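Local coordinates for protein putative nitroreductase (Thermotoga maritima, PDB 1VKW) that is probably an oxidoreductase related to the FMN-dependent nitroreductases, though its substrate is not known, at residues F133-L138 with P163-Y168; P142-K147 with E196-E201; G170-I175 with C213-P218. All blocks are in the same frame, centred on the assembly; numbering follows the deposited sequence.

Contact 1. Residues F133-L138 with P163-Y168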
ATOM      1  N   PHE A 133       0.049   1.706 -18.838  1.00 26.53           N
ATOM      2  CA  PHE A 133       1.096   1.444 -17.856  1.00 27.65           C
ATOM      3  C   PHE A 133       2.104   0.387 -18.301  1.00 29.79           C
ATOM      4  O   PHE A 133       3.276   0.406 -17.897  1.00 31.42           O
ATOM      5  CB  PHE A 133       0.456   0.992 -16.553  1.00 28.18           C
ATOM      6  CG  PHE A 133      -0.437   2.019 -15.937  1.00 26.28           C
ATOM      7  CD1 PHE A 133       0.103   3.085 -15.247  1.00 29.49           C
ATOM      8  CD2 PHE A 133      -1.815   1.913 -16.032  1.00 25.48           C
ATOM      9  CE1 PHE A 133      -0.710   4.031 -14.666  1.00 30.75           C
ATOM     10  CE2 PHE A 133      -2.636   2.861 -15.445  1.00 24.38           C
ATOM     11  CZ  PHE A 133      -2.082   3.916 -14.761  1.00 27.63           C
ATOM     12  N   LEU A 134       1.644  -0.510 -19.162  1.00 31.09           N
ATOM     13  CA  LEU A 134       2.318  -1.761 -19.442  1.00 34.04           C
ATOM     14  C   LEU A 134       3.172  -1.633 -20.692  1.00 34.32           C
ATOM     15  O   LEU A 134       2.685  -1.214 -21.738  1.00 35.18           O
ATOM     16  CB  LEU A 134       1.245  -2.832 -19.630  1.00 34.99           C
ATOM     17  CG  LEU A 134       1.559  -4.322 -19.589  1.00 40.97           C
ATOM     18  CD1 LEU A 134       2.373  -4.692 -18.363  1.00 41.43           C
ATOM     19  CD2 LEU A 134       0.237  -5.089 -19.636  1.00 37.29           C
ATOM     20  N   GLU A 135       4.449  -1.986 -20.592  1.00 33.67           N
ATOM     21  CA  GLU A 135       5.324  -1.989 -21.763  1.00 35.47           C
ATOM     22  C   GLU A 135       4.977  -3.160 -22.690  1.00 34.80           C
ATOM     23  O   GLU A 135       5.072  -3.040 -23.912  1.00 37.01           O
ATOM     24  CB  GLU A 135       6.791  -2.012 -21.333  1.00 34.29           C
ATOM     25  CG  GLU A 135       7.164  -0.796 -20.488  1.00 39.53           C
ATOM     26  CD  GLU A 135       8.626  -0.775 -20.080  1.00 41.60           C
ATOM     27  OE1 GLU A 135       9.486  -1.076 -20.934  1.00 54.42           O
ATOM     28  OE2 GLU A 135       8.917  -0.447 -18.907  1.00 52.25           O
ATOM     29  N   ASN A 136       4.513  -4.258 -22.104  1.00 33.10           N
ATOM     30  CA  ASN A 136       4.095  -5.453 -22.848  1.00 33.54           C
ATOM     31  C   ASN A 136       2.714  -5.317 -23.453  1.00 33.38           C
ATOM     32  O   ASN A 136       1.882  -4.565 -22.960  1.00 28.72           O
ATOM     33  CB  ASN A 136       4.029  -6.668 -21.924  1.00 32.90           C
ATOM     34  CG  ASN A 136       5.259  -6.826 -21.071  1.00 34.02           C
ATOM     35  OD1 ASN A 136       5.493  -6.043 -20.151  1.00 33.02           O
ATOM     36  ND2 ASN A 136       6.047  -7.858 -21.357  1.00 29.95           N
ATOM     37  N   ASP A 137       2.464  -6.092 -24.501  1.00 34.54           N
ATOM     38  CA  ASP A 137       1.122  -6.263 -25.001  1.00 36.26           C
ATOM     39  C   ASP A 137       0.411  -7.101 -23.952  1.00 36.28           C
ATOM     40  O   ASP A 137       0.971  -8.068 -23.432  1.00 33.96           O
ATOM     41  CB  ASP A 137       1.126  -6.951 -26.365  1.00 37.48           C
ATOM     42  CG  ASP A 137       1.596  -6.027 -27.490  1.00 45.72           C
ATOM     43  OD1 ASP A 137       1.581  -4.783 -27.315  1.00 53.52           O
ATOM     44  OD2 ASP A 137       1.989  -6.459 -28.598  1.00 57.03           O
ATOM     45  N   LEU A 138      -0.815  -6.711 -23.621  1.00 36.51           N
ATOM     46  CA  LEU A 138      -1.557  -7.349 -22.534  1.00 38.05           C
ATOM     47  C   LEU A 138      -1.655  -8.863 -22.790  1.00 39.52           C
ATOM     48  O   LEU A 138      -1.680  -9.661 -21.858  1.00 38.94           O
ATOM     49  CB  LEU A 138      -2.935  -6.682 -22.402  1.00 38.91           C
ATOM     50  CG  LEU A 138      -3.823  -6.881 -21.167  1.00 38.71           C
ATOM     51  CD1 LEU A 138      -3.045  -6.968 -19.875  1.00 37.28           C
ATOM     52  CD2 LEU A 138      -4.856  -5.753 -21.089  1.00 39.23           C
ATOM     53  N   PRO A 163       2.145   7.287 -11.383  1.00 28.88           N
ATOM     54  CA  PRO A 163       3.418   7.506 -12.073  1.00 29.21           C
ATOM     55  C   PRO A 163       4.236   6.222 -12.338  1.00 28.73           C
ATOM     56  O   PRO A 163       5.432   6.194 -12.058  1.00 31.77           O
ATOM     57  CB  PRO A 163       4.161   8.433 -11.096  1.00 28.87           C
ATOM     58  CG  PRO A 163       3.684   7.992  -9.733  1.00 29.01           C
ATOM     59  CD  PRO A 163       2.267   7.509  -9.921  1.00 27.78           C
ATOM     60  N   TRP A 164       3.610   5.194 -12.900  1.00 29.29           N
ATOM     61  CA  TRP A 164       4.263   3.880 -13.029  1.00 30.19           C
ATOM     62  C   TRP A 164       4.418   3.421 -14.459  1.00 28.47           C
ATOM     63  O   TRP A 164       3.519   3.576 -15.291  1.00 30.52           O
ATOM     64  CB  TRP A 164       3.482   2.818 -12.266  1.00 31.15           C
ATOM     65  CG  TRP A 164       3.028   3.251 -10.925  1.00 30.86           C
ATOM     66  CD1 TRP A 164       3.808   3.542  -9.852  1.00 30.71           C
ATOM     67  CD2 TRP A 164       1.675   3.424 -10.499  1.00 28.57           C
ATOM     68  NE1 TRP A 164       3.022   3.897  -8.783  1.00 32.18           N
ATOM     69  CE2 TRP A 164       1.708   3.823  -9.150  1.00 27.13           C
ATOM     70  CE3 TRP A 164       0.434   3.277 -11.121  1.00 27.44           C
ATOM     71  CZ2 TRP A 164       0.548   4.081  -8.411  1.00 30.55           C
ATOM     72  CZ3 TRP A 164      -0.724   3.531 -10.376  1.00 31.28           C
ATOM     73  CH2 TRP A 164      -0.649   3.923  -9.043  1.00 31.19           C
ATOM     74  N   LYS A 165       5.571   2.837 -14.745  1.00 28.64           N
ATOM     75  CA  LYS A 165       5.768   2.123 -15.991  1.00 29.93           C
ATOM     76  C   LYS A 165       6.119   0.702 -15.592  1.00 30.55           C
ATOM     77  O   LYS A 165       7.043   0.504 -14.795  1.00 31.55           O
ATOM     78  CB  LYS A 165       6.889   2.778 -16.801  1.00 28.30           C
ATOM     79  CG  LYS A 165       6.960   2.408 -18.272  1.00 31.70           C
ATOM     80  CD  LYS A 165       7.960   3.341 -19.027  1.00 32.92           C
ATOM     81  CE  LYS A 165       8.131   2.991 -20.508  1.00 37.62           C
ATOM     82  NZ  LYS A 165       9.236   3.776 -21.184  1.00 38.37           N
ATOM     83  N   ILE A 166       5.382  -0.273 -16.128  1.00 28.87           N
ATOM     84  CA  ILE A 166       5.478  -1.670 -15.698  1.00 29.22           C
ATOM     85  C   ILE A 166       5.892  -2.555 -16.862  1.00 29.21           C
ATOM     86  O   ILE A 166       5.368  -2.422 -17.981  1.00 25.92           O
ATOM     87  CB  ILE A 166       4.115  -2.170 -15.136  1.00 28.09           C
ATOM     88  CG1 ILE A 166       3.591  -1.231 -14.041  1.00 31.32           C
ATOM     89  CG2 ILE A 166       4.204  -3.632 -14.643  1.00 30.86           C
ATOM     90  CD1 ILE A 166       2.161  -1.594 -13.569  1.00 32.11           C
ATOM     91  N   LYS A 167       6.821  -3.468 -16.588  1.00 28.89           N
ATOM     92  CA  LYS A 167       7.325  -4.376 -17.601  1.00 29.68           C
ATOM     93  C   LYS A 167       7.444  -5.767 -17.025  1.00 29.04           C
ATOM     94  O   LYS A 167       8.002  -5.955 -15.947  1.00 30.89           O
ATOM     95  CB  LYS A 167       8.697  -3.904 -18.130  1.00 28.39           C
ATOM     96  CG  LYS A 167       9.258  -4.772 -19.242  1.00 35.02           C
ATOM     97  CD  LYS A 167      10.578  -4.228 -19.786  1.00 37.40           C
ATOM     98  CE  LYS A 167      11.673  -4.176 -18.725  1.00 43.49           C
ATOM     99  NZ  LYS A 167      12.944  -3.657 -19.322  1.00 50.81           N
ATOM    100  N   TYR A 168       6.907  -6.734 -17.756  1.00 29.44           N
ATOM    101  CA  TYR A 168       6.980  -8.133 -17.395  1.00 31.00           C
ATOM    102  C   TYR A 168       8.000  -8.792 -18.325  1.00 31.87           C
ATOM    103  O   TYR A 168       7.893  -8.660 -19.554  1.00 31.26           O
ATOM    104  CB  TYR A 168       5.599  -8.774 -17.571  1.00 31.20           C
ATOM    105  CG  TYR A 168       5.608 -10.276 -17.486  1.00 35.54           C
ATOM    106  CD1 TYR A 168       5.916 -10.922 -16.298  1.00 36.48           C
ATOM    107  CD2 TYR A 168       5.296 -11.053 -18.600  1.00 37.81           C
ATOM    108  CE1 TYR A 168       5.922 -12.311 -16.224  1.00 39.50           C
ATOM    109  CE2 TYR A 168       5.306 -12.419 -18.541  1.00 37.77           C
ATOM    110  CZ  TYR A 168       5.616 -13.047 -17.353  1.00 36.84           C
ATOM    111  OH  TYR A 168       5.605 -14.412 -17.304  1.00 43.09           O
TER
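Glu135 lies across the backbone of Ile166, between the chains of Lys165 and Lys167. Its CB and CG both rest on Ile166 O, CG at 3.5 Å. Beyond them the extended chain carries CD to Lys167 CB, 3.7 Å away, and the carboxylate spreads over the two lysine stems: OE1 meets Lys167 CD at 3.5 Å and OE2 meets Lys165 CG. Neither ammonium group touches the carboxylate; the nearer, Lys167 NZ, stays 4.6 Å from OE1, close enough that the opposite charges may attract. Under this side chain runs a single beta bridge, Leu134 with Ile166, which adds an irregular loop in a nearly parallel direction to strand 165-168, an outermost strand of a four-stranded antiparallel sheet. Ile166 supplies both backbone bonds, N to Phe133 O and O from Glu135 N, each 2.8 Å. Asn136 then grips the backbone of Tyr168 with both ends of its amide: OD1 accepts from Tyr168 N in an almost straight bond (178° at the hydrogen), while ND2 donates 2.7 Å to a lone pair of Tyr168 O. At the other end, the Phe133 ring turns its edge to Trp164 O, and its CE1 touches Trp164 CE3 at 3.8 Å.

Contact 2. Residues P142-K147 with E196-E201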
ATOM      1  N   PRO A 142       0.758 -13.906 -18.881  1.00 35.30           N
ATOM      2  CA  PRO A 142      -0.002 -15.038 -18.363  1.00 34.74           C
ATOM      3  C   PRO A 142      -1.035 -14.508 -17.361  1.00 33.75           C
ATOM      4  O   PRO A 142      -0.866 -13.393 -16.838  1.00 33.44           O
ATOM      5  CB  PRO A 142       1.049 -15.919 -17.674  1.00 32.99           C
ATOM      6  CG  PRO A 142       2.322 -15.212 -17.750  1.00 34.77           C
ATOM      7  CD  PRO A 142       2.158 -13.917 -18.436  1.00 33.96           C
ATOM      8  N   PRO A 143      -2.085 -15.281 -17.099  1.00 34.46           N
ATOM      9  CA  PRO A 143      -3.178 -14.826 -16.235  1.00 34.30           C
ATOM     10  C   PRO A 143      -2.745 -14.338 -14.845  1.00 33.73           C
ATOM     11  O   PRO A 143      -3.330 -13.386 -14.334  1.00 31.44           O
ATOM     12  CB  PRO A 143      -4.091 -16.054 -16.141  1.00 35.41           C
ATOM     13  CG  PRO A 143      -3.796 -16.833 -17.366  1.00 37.96           C
ATOM     14  CD  PRO A 143      -2.330 -16.635 -17.624  1.00 35.32           C
ATOM     15  N   GLU A 144      -1.721 -14.947 -14.250  1.00 34.23           N
ATOM     16  CA  GLU A 144      -1.298 -14.510 -12.915  1.00 34.16           C
ATOM     17  C   GLU A 144      -0.800 -13.066 -12.994  1.00 31.99           C
ATOM     18  O   GLU A 144      -1.025 -12.270 -12.086  1.00 29.97           O
ATOM     19  CB  GLU A 144      -0.187 -15.395 -12.325  1.00 33.57           C
ATOM     20  CG  GLU A 144      -0.567 -16.838 -12.065  1.00 35.66           C
ATOM     21  CD  GLU A 144      -0.417 -17.730 -13.285  1.00 43.27           C
ATOM     22  OE1 GLU A 144      -0.216 -17.203 -14.409  1.00 40.49           O
ATOM     23  OE2 GLU A 144      -0.511 -18.962 -13.113  1.00 44.89           O
ATOM     24  N   ILE A 145      -0.130 -12.727 -14.091  1.00 31.58           N
ATOM     25  CA  ILE A 145       0.516 -11.420 -14.186  1.00 30.44           C
ATOM     26  C   ILE A 145      -0.512 -10.326 -14.473  1.00 29.56           C
ATOM     27  O   ILE A 145      -0.421  -9.223 -13.922  1.00 28.72           O
ATOM     28  CB  ILE A 145       1.642 -11.424 -15.231  1.00 30.58           C
ATOM     29  CG1 ILE A 145       2.547 -12.655 -15.055  1.00 32.77           C
ATOM     30  CG2 ILE A 145       2.451 -10.150 -15.136  1.00 31.36           C
ATOM     31  CD1 ILE A 145       3.097 -12.859 -13.631  1.00 37.42           C
ATOM     32  N   VAL A 146      -1.497 -10.639 -15.317  1.00 28.72           N
ATOM     33  CA  VAL A 146      -2.610  -9.724 -15.549  1.00 28.29           C
ATOM     34  C   VAL A 146      -3.196  -9.328 -14.181  1.00 28.02           C
ATOM     35  O   VAL A 146      -3.356  -8.140 -13.890  1.00 28.07           O
ATOM     36  CB  VAL A 146      -3.691 -10.339 -16.445  1.00 27.55           C
ATOM     37  CG1 VAL A 146      -4.856  -9.393 -16.597  1.00 31.88           C
ATOM     38  CG2 VAL A 146      -3.118 -10.689 -17.831  1.00 32.13           C
ATOM     39  N   LYS A 147      -3.439 -10.316 -13.325  1.00 28.00           N
ATOM     40  CA  LYS A 147      -4.016 -10.040 -12.008  1.00 30.04           C
ATOM     41  C   LYS A 147      -3.124  -9.129 -11.156  1.00 28.10           C
ATOM     42  O   LYS A 147      -3.608  -8.160 -10.559  1.00 29.34           O
ATOM     43  CB  LYS A 147      -4.293 -11.341 -11.255  1.00 28.60           C
ATOM     44  CG  LYS A 147      -5.125 -11.151  -9.991  1.00 33.41           C
ATOM     45  CD  LYS A 147      -5.578 -12.498  -9.434  1.00 37.89           C
ATOM     46  CE  LYS A 147      -6.805 -12.356  -8.519  1.00 43.72           C
ATOM     47  NZ  LYS A 147      -7.271 -13.678  -8.028  1.00 42.85           N
ATOM     48  N   GLU A 196       0.743 -13.989  -2.498  1.00 33.57           N
ATOM     49  CA  GLU A 196      -0.507 -14.750  -2.451  1.00 33.50           C
ATOM     50  C   GLU A 196      -0.650 -15.727  -3.624  1.00 32.60           C
ATOM     51  O   GLU A 196      -0.990 -16.897  -3.419  1.00 34.33           O
ATOM     52  CB  GLU A 196      -1.703 -13.788  -2.422  1.00 33.50           C
ATOM     53  CG  GLU A 196      -3.070 -14.455  -2.434  1.00 35.66           C
ATOM     54  CD  GLU A 196      -3.321 -15.327  -1.217  1.00 43.95           C
ATOM     55  OE1 GLU A 196      -2.792 -15.010  -0.130  1.00 45.70           O
ATOM     56  OE2 GLU A 196      -4.059 -16.330  -1.346  1.00 48.69           O
ATOM     57  N   ILE A 197      -0.410 -15.251  -4.843  1.00 31.79           N
ATOM     58  CA  ILE A 197      -0.601 -16.063  -6.040  1.00 32.90           C
ATOM     59  C   ILE A 197       0.352 -17.250  -6.092  1.00 34.37           C
ATOM     60  O   ILE A 197      -0.079 -18.377  -6.306  1.00 31.85           O
ATOM     61  CB  ILE A 197      -0.479 -15.206  -7.318  1.00 33.95           C
ATOM     62  CG1 ILE A 197      -1.719 -14.321  -7.445  1.00 34.81           C
ATOM     63  CG2 ILE A 197      -0.356 -16.095  -8.575  1.00 36.05           C
ATOM     64  CD1 ILE A 197      -1.625 -13.263  -8.499  1.00 32.32           C
ATOM     65  N   PHE A 198       1.638 -16.992  -5.885  1.00 34.76           N
ATOM     66  CA  PHE A 198       2.663 -18.015  -6.091  1.00 35.56           C
ATOM     67  C   PHE A 198       2.937 -18.798  -4.835  1.00 36.87           C
ATOM     68  O   PHE A 198       3.589 -19.842  -4.892  1.00 38.99           O
ATOM     69  CB  PHE A 198       3.945 -17.388  -6.668  1.00 35.22           C
ATOM     70  CG  PHE A 198       3.779 -16.908  -8.079  1.00 37.74           C
ATOM     71  CD1 PHE A 198       3.709 -17.824  -9.126  1.00 37.06           C
ATOM     72  CD2 PHE A 198       3.634 -15.555  -8.367  1.00 30.76           C
ATOM     73  CE1 PHE A 198       3.525 -17.398 -10.423  1.00 38.33           C
ATOM     74  CE2 PHE A 198       3.459 -15.131  -9.659  1.00 33.90           C
ATOM     75  CZ  PHE A 198       3.400 -16.054 -10.696  1.00 35.90           C
ATOM     76  N   LYS A 199       2.402 -18.315  -3.711  1.00 38.04           N
ATOM     77  CA  LYS A 199       2.594 -18.926  -2.402  1.00 38.88           C
ATOM     78  C   LYS A 199       4.082 -19.059  -2.065  1.00 37.82           C
ATOM     79  O   LYS A 199       4.491 -19.991  -1.377  1.00 37.07           O
ATOM     80  CB  LYS A 199       1.869 -20.288  -2.307  1.00 40.31           C
ATOM     81  CG  LYS A 199       0.337 -20.201  -2.453  1.00 42.88           C
ATOM     82  CD  LYS A 199      -0.309 -19.589  -1.210  1.00 44.50           C
ATOM     83  CE  LYS A 199      -1.827 -19.631  -1.265  1.00 46.78           C
ATOM     84  NZ  LYS A 199      -2.423 -18.382  -1.796  1.00 46.48           N
ATOM     85  N   ARG A 200       4.878 -18.121  -2.568  1.00 37.36           N
ATOM     86  CA  ARG A 200       6.301 -18.032  -2.255  1.00 38.10           C
ATOM     87  C   ARG A 200       6.600 -16.573  -1.941  1.00 37.29           C
ATOM     88  O   ARG A 200       5.849 -15.681  -2.321  1.00 38.03           O
ATOM     89  CB  ARG A 200       7.164 -18.460  -3.451  1.00 38.71           C
ATOM     90  CG  ARG A 200       6.811 -19.795  -4.096  1.00 42.59           C
ATOM     91  CD  ARG A 200       7.470 -20.987  -3.466  1.00 45.29           C
ATOM     92  NE  ARG A 200       8.914 -20.975  -3.680  1.00 47.87           N
ATOM     93  CZ  ARG A 200       9.771 -21.791  -3.078  1.00 44.43           C
ATOM     94  NH1 ARG A 200       9.345 -22.698  -2.208  1.00 46.01           N
ATOM     95  NH2 ARG A 200      11.064 -21.695  -3.345  1.00 46.25           N
ATOM     96  N   GLU A 201       7.730 -16.340  -1.297  1.00 37.05           N
ATOM     97  CA  GLU A 201       8.213 -15.001  -1.009  1.00 36.21           C
ATOM     98  C   GLU A 201       8.909 -14.374  -2.233  1.00 35.59           C
ATOM     99  O   GLU A 201      10.016 -14.792  -2.563  1.00 35.48           O
ATOM    100  CB  GLU A 201       9.211 -15.120   0.153  1.00 37.34           C
ATOM    101  CG  GLU A 201       9.700 -13.806   0.720  1.00 39.54           C
ATOM    102  CD  GLU A 201       8.627 -13.073   1.502  1.00 47.57           C
ATOM    103  OE1 GLU A 201       7.489 -13.592   1.623  1.00 46.26           O
ATOM    104  OE2 GLU A 201       8.925 -11.968   1.995  1.00 50.43           O
TER
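The first turn of helix 143-153 meets the last turn of helix 180-198 where Glu144 packs against Ile197 and Phe198. This is an apolar contact in which Ile197 and Phe198 meet the stems of Glu144 and Lys147 and the tip of Ile145. CG2 of Ile197 presses on Glu144 CG at 3.6 Å and also touches its CB, the two side chains passing at a slant. Glu144 uses its methylenes here, and a bend at chi2 (85°) turns CD off the direct line of the chain. The other branch of Ile197 ends in CD1, which lies near Glu144 O and reaches Lys147 CD at 4.1 Å, one turn further on; the lysine, extended beyond CG, also forms a cation-pi contact with Phe16. Phe198 brings CZ to Glu144 CB, 4.0 Å away, and receives Ile145 CD1 at its edge, near the ring plane. Ile197 CG2 lies over the centre of one face of the ring. Beyond Phe198 the chain turns at Lys199, which has positive phi and a salt bridge back to Glu196. Pro142 occupies the N-cap of the partner helix, and its O accepts from Ile145 N and Val146 N. The arrangement is that of two helices lying on the same face of an antiparallel sheet, meeting here at the start of one and the end of the other.

Contact 3. Residues G170-I175 with C213-P218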
ATOM      1  N   GLY A 170       9.024 -12.301 -18.004  1.00 39.92           N
ATOM      2  CA  GLY A 170       9.052 -13.754 -17.861  1.00 38.45           C
ATOM      3  C   GLY A 170       9.271 -14.120 -16.407  1.00 38.92           C
ATOM      4  O   GLY A 170       8.345 -14.591 -15.745  1.00 42.62           O
ATOM      5  N   GLY A 171      10.482 -13.897 -15.900  1.00 35.28           N
ATOM      6  CA  GLY A 171      10.782 -14.150 -14.485  1.00 34.94           C
ATOM      7  C   GLY A 171      10.396 -13.031 -13.510  1.00 33.74           C
ATOM      8  O   GLY A 171      10.219 -13.266 -12.318  1.00 32.75           O
ATOM      9  N   GLU A 172      10.262 -11.813 -14.016  1.00 32.09           N
ATOM     10  CA  GLU A 172      10.171 -10.628 -13.157  1.00 31.73           C
ATOM     11  C   GLU A 172       9.136  -9.644 -13.637  1.00 32.06           C
ATOM     12  O   GLU A 172       8.803  -9.609 -14.818  1.00 32.85           O
ATOM     13  CB  GLU A 172      11.514  -9.900 -13.110  1.00 31.93           C
ATOM     14  CG  GLU A 172      12.695 -10.796 -12.832  1.00 31.71           C
ATOM     15  CD  GLU A 172      13.995 -10.043 -12.712  1.00 32.75           C
ATOM     16  OE1 GLU A 172      14.037  -8.823 -12.994  1.00 40.57           O
ATOM     17  OE2 GLU A 172      14.979 -10.685 -12.321  1.00 36.82           O
ATOM     18  N   LEU A 173       8.656  -8.840 -12.699  1.00 31.35           N
ATOM     19  CA  LEU A 173       7.754  -7.727 -12.969  1.00 32.66           C
ATOM     20  C   LEU A 173       8.514  -6.528 -12.463  1.00 30.79           C
ATOM     21  O   LEU A 173       8.951  -6.515 -11.311  1.00 29.95           O
ATOM     22  CB  LEU A 173       6.424  -7.896 -12.225  1.00 32.42           C
ATOM     23  CG  LEU A 173       5.193  -7.064 -12.605  1.00 35.10           C
ATOM     24  CD1 LEU A 173       4.870  -7.085 -14.098  1.00 35.41           C
ATOM     25  CD2 LEU A 173       4.002  -7.602 -11.833  1.00 38.26           C
ATOM     26  N   CYS A 174       8.754  -5.580 -13.359  1.00 30.48           N
ATOM     27  CA  CYS A 174       9.530  -4.382 -13.051  1.00 32.78           C
ATOM     28  C   CYS A 174       8.650  -3.146 -13.075  1.00 31.92           C
ATOM     29  O   CYS A 174       7.881  -2.957 -14.007  1.00 32.64           O
ATOM     30  CB  CYS A 174      10.673  -4.232 -14.049  1.00 34.17           C
ATOM     31  SG  CYS A 174      11.848  -5.614 -14.002  1.00 42.34           S
ATOM     32  N   ILE A 175       8.774  -2.320 -12.038  1.00 30.11           N
ATOM     33  CA  ILE A 175       8.073  -1.051 -11.934  1.00 30.77           C
ATOM     34  C   ILE A 175       9.104   0.066 -11.854  1.00 29.78           C
ATOM     35  O   ILE A 175       9.978   0.043 -10.980  1.00 28.07           O
ATOM     36  CB  ILE A 175       7.201  -1.021 -10.668  1.00 30.72           C
ATOM     37  CG1 ILE A 175       6.188  -2.168 -10.691  1.00 30.66           C
ATOM     38  CG2 ILE A 175       6.493   0.324 -10.536  1.00 31.64           C
ATOM     39  CD1 ILE A 175       5.483  -2.364  -9.370  1.00 34.37           C
ATOM     40  N   CYS A 213      12.521  -4.387  -9.412  1.00 32.47           N
ATOM     41  CA  CYS A 213      11.984  -5.592 -10.015  1.00 34.44           C
ATOM     42  C   CYS A 213      11.659  -6.601  -8.944  1.00 33.01           C
ATOM     43  O   CYS A 213      12.356  -6.718  -7.930  1.00 33.19           O
ATOM     44  CB  CYS A 213      12.966  -6.205 -11.020  1.00 34.65           C
ATOM     45  SG  CYS A 213      13.208  -5.203 -12.512  1.00 43.65           S
ATOM     46  N   LEU A 214      10.581  -7.325  -9.193  1.00 32.73           N
ATOM     47  CA  LEU A 214      10.127  -8.380  -8.333  1.00 35.47           C
ATOM     48  C   LEU A 214      10.418  -9.696  -9.026  1.00 32.13           C
ATOM     49  O   LEU A 214       9.904  -9.944 -10.115  1.00 29.69           O
ATOM     50  CB  LEU A 214       8.621  -8.232  -8.138  1.00 36.50           C
ATOM     51  CG  LEU A 214       8.005  -8.744  -6.855  1.00 43.37           C
ATOM     52  CD1 LEU A 214       8.542  -7.948  -5.676  1.00 46.56           C
ATOM     53  CD2 LEU A 214       6.482  -8.610  -6.966  1.00 42.48           C
ATOM     54  N   ILE A 215      11.254 -10.529  -8.418  1.00 30.17           N
ATOM     55  CA  ILE A 215      11.400 -11.894  -8.900  1.00 31.52           C
ATOM     56  C   ILE A 215      10.195 -12.661  -8.329  1.00 31.16           C
ATOM     57  O   ILE A 215      10.105 -12.891  -7.127  1.00 30.78           O
ATOM     58  CB  ILE A 215      12.743 -12.518  -8.491  1.00 29.89           C
ATOM     59  CG1 ILE A 215      13.907 -11.669  -9.024  1.00 34.45           C
ATOM     60  CG2 ILE A 215      12.868 -13.913  -9.063  1.00 30.64           C
ATOM     61  CD1 ILE A 215      15.253 -12.046  -8.438  1.00 33.41           C
ATOM     62  N   LEU A 216       9.283 -13.041  -9.212  1.00 31.64           N
ATOM     63  CA  LEU A 216       7.934 -13.450  -8.830  1.00 33.11           C
ATOM     64  C   LEU A 216       7.843 -14.804  -8.159  1.00 33.79           C
ATOM     65  O   LEU A 216       7.155 -14.947  -7.155  1.00 35.72           O
ATOM     66  CB  LEU A 216       7.026 -13.448 -10.064  1.00 33.63           C
ATOM     67  CG  LEU A 216       6.798 -12.041 -10.629  1.00 35.43           C
ATOM     68  CD1 LEU A 216       6.265 -12.118 -12.050  1.00 43.58           C
ATOM     69  CD2 LEU A 216       5.873 -11.249  -9.738  1.00 45.20           C
ATOM     70  N   ASN A 217       8.508 -15.802  -8.730  1.00 33.38           N
ATOM     71  CA  ASN A 217       8.369 -17.184  -8.233  1.00 35.83           C
ATOM     72  C   ASN A 217       9.750 -17.732  -7.920  1.00 36.96           C
ATOM     73  O   ASN A 217      10.242 -18.618  -8.614  1.00 35.98           O
ATOM     74  CB  ASN A 217       7.655 -18.030  -9.289  1.00 34.64           C
ATOM     75  CG  ASN A 217       7.136 -19.346  -8.749  1.00 36.76           C
ATOM     76  OD1 ASN A 217       6.898 -19.505  -7.552  1.00 32.36           O
ATOM     77  ND2 ASN A 217       6.925 -20.300  -9.654  1.00 37.15           N
ATOM     78  N   PRO A 218      10.402 -17.168  -6.900  1.00 39.81           N
ATOM     79  CA  PRO A 218      11.787 -17.510  -6.613  1.00 42.75           C
ATOM     80  C   PRO A 218      11.901 -18.846  -5.895  1.00 46.09           C
ATOM     81  O   PRO A 218      11.450 -18.970  -4.753  1.00 49.73           O
ATOM     82  CB  PRO A 218      12.254 -16.363  -5.719  1.00 43.18           C
ATOM     83  CG  PRO A 218      11.037 -15.912  -5.028  1.00 43.75           C
ATOM     84  CD  PRO A 218       9.873 -16.192  -5.932  1.00 39.10           C
ATOM     85  OXT PRO A 218      12.429 -19.825  -6.434  1.00 46.55           O
TER
HETATM   86  O   HOH W   1      10.120 -15.703 -11.163  1.00 34.07           O
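Leu173 and Leu214 form the hydrogen-bonded pair of two antiparallel strands, with Leu214 N donating 2.8 Å to Leu173 O and Leu173 N donating 3.1 Å to Leu214 O. The ladder continues past the regular strand through a longer bond, 3.3 Å from Leu216 N to Gly171 O. A water also donates to Gly171 O at 2.7 Å, giving that oxygen two donors, and in turn accepts from Asn217 N, tying the C-terminal tail to the turn before strand 172-176. Glu172 OE1 meets Cys213 CB at 3.4 Å. Its OE2 meets Ile215 CG1 at 3.6 Å, the two side chains running alongside each other from their cross-strand pair, and makes a salt bridge to Arg207 of strand 203-207, on the far side of strand 211-215.

On that same face, Cys174 and Cys213 are joined by a disulfide at a non-hydrogen-bonded pair, where the CA atoms of Cys174 and Cys213 stand only 4.1 Å apart. Similar chi1 values put each SG beside its own backbone N, and the bridge between them is right-handed, chi3 106°. This covalent link fastens two neighbouring strands of one sheet. Leu173 and Leu214 occupy the other face, where Leu173 CB meets Leu216 CD2 at 4.2 Å. There Leu173 and Leu216 pack against Ile145 of helix 143-153, and Leu214 and Leu216 against Ala194 of helix 180-198, while strands 165-168 and 203-207 flank the pair at the two sides.

How the contacts relate
All three contacts lie where helices pack on the sheet ordered 165-168, 172-176, 211-215, 203-207. Contact 1 adds a loop to the outermost strand 165-168, and contact 3 joins the two central strands, its centre about 13 Å away; Lys167 and Cys174 link them through the backbone. Contact 2 joins the ends of two helices on one sheet face, its centre about 10 Å from that of contact 3 and about 16 Å from that of contact 1. Along the chain, contact 1 closes before contact 3 opens, whereas contact 2 crosses both. Ile145 connects the three, touching Tyr168 of contact 1 and Leu216 of contact 3, so the helix end and the sheet pack together through it.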